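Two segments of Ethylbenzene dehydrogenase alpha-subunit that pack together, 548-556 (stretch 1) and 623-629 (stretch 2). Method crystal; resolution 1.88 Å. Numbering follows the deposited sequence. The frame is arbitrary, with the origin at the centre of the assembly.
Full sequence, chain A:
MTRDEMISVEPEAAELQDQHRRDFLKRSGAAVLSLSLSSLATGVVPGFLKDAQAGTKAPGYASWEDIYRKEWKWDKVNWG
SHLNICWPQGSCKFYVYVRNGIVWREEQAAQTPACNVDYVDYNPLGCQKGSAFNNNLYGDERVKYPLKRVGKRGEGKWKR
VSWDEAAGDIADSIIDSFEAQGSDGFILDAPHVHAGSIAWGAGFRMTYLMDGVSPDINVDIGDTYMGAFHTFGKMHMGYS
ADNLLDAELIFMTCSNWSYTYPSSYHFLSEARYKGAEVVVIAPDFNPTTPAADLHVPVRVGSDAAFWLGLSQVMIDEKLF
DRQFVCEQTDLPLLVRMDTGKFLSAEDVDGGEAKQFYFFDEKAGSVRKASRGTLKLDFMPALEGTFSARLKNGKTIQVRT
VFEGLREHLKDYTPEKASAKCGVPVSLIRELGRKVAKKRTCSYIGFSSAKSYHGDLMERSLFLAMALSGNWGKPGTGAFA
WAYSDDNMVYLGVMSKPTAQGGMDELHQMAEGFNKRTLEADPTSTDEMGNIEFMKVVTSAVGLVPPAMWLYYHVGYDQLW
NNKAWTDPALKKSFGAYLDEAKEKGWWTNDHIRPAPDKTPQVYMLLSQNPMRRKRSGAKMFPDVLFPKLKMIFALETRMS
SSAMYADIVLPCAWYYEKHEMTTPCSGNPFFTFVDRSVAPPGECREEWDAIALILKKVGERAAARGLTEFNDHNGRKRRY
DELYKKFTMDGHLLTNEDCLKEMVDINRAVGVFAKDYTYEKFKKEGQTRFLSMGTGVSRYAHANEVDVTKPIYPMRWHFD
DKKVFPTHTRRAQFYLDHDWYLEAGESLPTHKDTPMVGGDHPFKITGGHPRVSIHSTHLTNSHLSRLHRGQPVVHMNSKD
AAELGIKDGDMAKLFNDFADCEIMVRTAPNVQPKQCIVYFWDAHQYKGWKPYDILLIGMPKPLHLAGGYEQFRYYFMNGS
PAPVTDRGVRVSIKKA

Stretch 1, residues 548-556: MWLYYHVGY
Stretch 2 (623-629) DVLFPKL

A single lysine ammonium serves the unravelling end of a helix: Lys 628 NZ donates a 2.8 Å hydrogen bond to His 553 O, the only direct hydrogen bond between the stretches. One water accepts from Lys 628 NZ (2.9 Å) and lies 2.8 Å from His 553 ND1; another donates to Tyr 552 O (3.2 Å) and accepts a weak bond from Lys 628 NZ (3.2 Å). The long lysine reaches this far by being nearly extended, with chi1 m and chi2 to chi4 all t, its CA-to-CB bond pointing toward stretch 1. His 553 (chi1 m, chi2 -72°) starts sideways and its ring end leads away.

Stretch 1 continues a helix that began earlier and runs to His 553, whose N bonds Trp 549 O (2.7 Å). Val 554 leaves helical phi/psi (-115/14), and Gly 555 follows at 75/16, a positive phi that favours glycine. An ideal CB there would lie a tight 3.1 Å from Val 624 CG2. Tyr 556 N still returns to Leu 550 O (3.3 Å).

Stretch 2 enters as helix, with a wider pi-type turn at 623-625, then a 3-10 segment at 626-628; Lys 628 N bonds Leu 625 O (2.7 Å). The closest CA atoms across the stretches are those of Val 554 and Leu 625, 5.2 Å apart.

Around this register, the CA-to-CB bonds of Val 624 and Leu 625 point toward stretch 1. Val 624 (chi1 t), partly exposed, packs on backbone, its CG1 3.5 Å from Val 554 C and 3.7 Å from Gly 555 N. Buried Leu 625 (t, p) has the largest covered area: its CB meets Val 554 CG1 (chi1 t) at 4.0 Å, while its branched end brings CD2 to the edge of the Trp 549 ring, 3.7 Å from Trp 549 CH2. Trp 549 (chi1 p, chi2 -75°) starts sideways but brings its ring end nearer. Altogether 277 Å² is covered.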

# COMPACT_ATOMS: atom_id res chain seq x y z
N MET A 548 -5.32 -29.94 7.38
CA MET A 548 -5.83 -31.30 7.26
C MET A 548 -6.19 -31.63 5.83
O MET A 548 -5.71 -32.63 5.29
CB MET A 548 -7.05 -31.56 8.15
CG MET A 548 -6.79 -31.38 9.63
SD MET A 548 -5.34 -32.31 10.20
CE MET A 548 -5.41 -31.93 11.97
N TRP A 549 -7.03 -30.81 5.21
CA TRP A 549 -7.53 -31.14 3.89
C TRP A 549 -6.36 -30.94 2.87
O TRP A 549 -6.23 -31.71 1.94
CB TRP A 549 -8.78 -30.33 3.53
CG TRP A 549 -8.51 -28.98 3.00
CD1 TRP A 549 -8.11 -27.89 3.68
CD2 TRP A 549 -8.63 -28.59 1.65
NE1 TRP A 549 -7.93 -26.81 2.82
CE2 TRP A 549 -8.24 -27.24 1.55
CE3 TRP A 549 -8.98 -29.29 0.49
CZ2 TRP A 549 -8.24 -26.54 0.36
CZ3 TRP A 549 -8.98 -28.60 -0.71
CH2 TRP A 549 -8.62 -27.24 -0.76
N LEU A 550 -5.49 -29.96 3.13
CA LEU A 550 -4.33 -29.76 2.26
C LEU A 550 -3.44 -30.98 2.27
O LEU A 550 -2.99 -31.43 1.20
CB LEU A 550 -3.53 -28.52 2.63
CG LEU A 550 -4.22 -27.17 2.40
CD1 LEU A 550 -3.33 -26.05 2.90
CD2 LEU A 550 -4.62 -26.97 0.91
N TYR A 551 -3.25 -31.55 3.46
CA TYR A 551 -2.44 -32.76 3.65
C TYR A 551 -3.05 -33.98 3.00
O TYR A 551 -2.35 -34.72 2.33
CB TYR A 551 -2.27 -33.07 5.16
CG TYR A 551 -1.41 -34.27 5.51
CD1 TYR A 551 -0.02 -34.15 5.62
CD2 TYR A 551 -1.98 -35.53 5.83
CE1 TYR A 551 0.78 -35.27 5.99
CE2 TYR A 551 -1.20 -36.59 6.19
CZ TYR A 551 0.18 -36.45 6.28
OH TYR A 551 0.90 -37.57 6.64
N TYR A 552 -4.34 -34.19 3.21
CA TYR A 552 -5.05 -35.37 2.75
C TYR A 552 -5.55 -35.32 1.32
O TYR A 552 -5.69 -36.34 0.69
CB TYR A 552 -6.24 -35.61 3.68
CG TYR A 552 -5.83 -36.22 4.98
CD1 TYR A 552 -5.23 -37.47 5.01
CD2 TYR A 552 -6.01 -35.54 6.20
CE1 TYR A 552 -4.82 -38.04 6.18
CE2 TYR A 552 -5.63 -36.15 7.42
CZ TYR A 552 -5.04 -37.39 7.39
OH TYR A 552 -4.62 -38.04 8.55
N HIS A 553 -5.78 -34.12 0.78
CA HIS A 553 -6.43 -33.99 -0.51
C HIS A 553 -5.67 -33.20 -1.55
O HIS A 553 -5.97 -33.32 -2.74
CB HIS A 553 -7.81 -33.34 -0.35
CG HIS A 553 -8.75 -34.16 0.46
ND1 HIS A 553 -9.31 -35.32 -0.00
CD2 HIS A 553 -9.17 -34.01 1.74
CE1 HIS A 553 -10.06 -35.85 0.96
NE2 HIS A 553 -10.00 -35.05 2.01
N VAL A 554 -4.71 -32.40 -1.13
CA VAL A 554 -4.01 -31.57 -2.09
C VAL A 554 -2.54 -31.94 -2.23
O VAL A 554 -1.72 -31.17 -2.77
CB VAL A 554 -4.19 -30.07 -1.79
CG1 VAL A 554 -3.69 -29.26 -2.97
CG2 VAL A 554 -5.68 -29.71 -1.47
N GLY A 555 -2.20 -33.11 -1.69
CA GLY A 555 -0.89 -33.72 -1.86
C GLY A 555 0.24 -33.09 -1.05
O GLY A 555 1.41 -33.38 -1.30
N TYR A 556 -0.11 -32.29 -0.05
CA TYR A 556 0.89 -31.64 0.76
C TYR A 556 1.56 -32.58 1.72
O TYR A 556 2.58 -32.21 2.28
CB TYR A 556 0.32 -30.42 1.51
CG TYR A 556 0.21 -29.16 0.68
CD1 TYR A 556 -0.90 -28.90 -0.09
CD2 TYR A 556 1.23 -28.22 0.69
CE1 TYR A 556 -1.00 -27.69 -0.83
CE2 TYR A 556 1.14 -27.05 -0.02
CZ TYR A 556 0.03 -26.79 -0.78
OH TYR A 556 -0.02 -25.62 -1.51
N ASP A 623 -1.85 -29.19 -9.98
CA ASP A 623 -1.38 -30.57 -10.19
C ASP A 623 -2.16 -31.64 -9.44
O ASP A 623 -2.24 -32.78 -9.91
CB ASP A 623 0.09 -30.71 -9.80
CG ASP A 623 1.02 -30.13 -10.84
OD1 ASP A 623 0.55 -29.47 -11.80
OD2 ASP A 623 2.25 -30.34 -10.68
N VAL A 624 -2.71 -31.29 -8.28
CA VAL A 624 -3.29 -32.32 -7.41
C VAL A 624 -4.78 -32.08 -7.17
O VAL A 624 -5.55 -32.99 -7.33
CB VAL A 624 -2.54 -32.43 -6.05
CG1 VAL A 624 -3.13 -33.57 -5.24
CG2 VAL A 624 -1.01 -32.71 -6.28
N LEU A 625 -5.18 -30.87 -6.79
CA LEU A 625 -6.59 -30.61 -6.47
C LEU A 625 -7.49 -30.41 -7.69
O LEU A 625 -8.53 -31.07 -7.84
CB LEU A 625 -6.69 -29.39 -5.55
CG LEU A 625 -8.12 -28.95 -5.17
CD1 LEU A 625 -8.85 -30.08 -4.44
CD2 LEU A 625 -8.13 -27.66 -4.36
N PHE A 626 -7.15 -29.43 -8.52
CA PHE A 626 -8.01 -29.10 -9.65
C PHE A 626 -8.49 -30.31 -10.45
O PHE A 626 -9.69 -30.36 -10.77
CB PHE A 626 -7.37 -28.05 -10.56
CG PHE A 626 -7.23 -26.69 -9.94
CD1 PHE A 626 -7.83 -26.36 -8.73
CD2 PHE A 626 -6.49 -25.71 -10.60
CE1 PHE A 626 -7.70 -25.09 -8.20
CE2 PHE A 626 -6.36 -24.45 -10.08
CZ PHE A 626 -6.95 -24.13 -8.89
N PRO A 627 -7.61 -31.29 -10.78
CA PRO A 627 -8.06 -32.49 -11.46
C PRO A 627 -9.19 -33.28 -10.77
O PRO A 627 -9.91 -34.01 -11.45
CB PRO A 627 -6.78 -33.33 -11.56
CG PRO A 627 -5.73 -32.31 -11.68
CD PRO A 627 -6.15 -31.32 -10.64
N LYS A 628 -9.38 -33.11 -9.47
CA LYS A 628 -10.45 -33.85 -8.76
C LYS A 628 -11.73 -33.05 -8.78
O LYS A 628 -12.80 -33.57 -8.55
CB LYS A 628 -10.07 -34.05 -7.30
CG LYS A 628 -8.90 -34.94 -7.04
CD LYS A 628 -8.28 -34.59 -5.65
CE LYS A 628 -7.24 -35.64 -5.29
NZ LYS A 628 -6.82 -35.68 -3.88
N LEU A 629 -11.61 -31.75 -9.03
CA LEU A 629 -12.74 -30.84 -8.90
C LEU A 629 -13.59 -30.82 -10.15
O LEU A 629 -13.07 -30.60 -11.25
CB LEU A 629 -12.25 -29.42 -8.59
CG LEU A 629 -11.59 -29.20 -7.23
CD1 LEU A 629 -11.11 -27.80 -7.14
CD2 LEU A 629 -12.60 -29.49 -6.09
O HOH W 1 -4.32 -36.67 -2.18
O HOH W 2 -9.06 -36.66 -2.41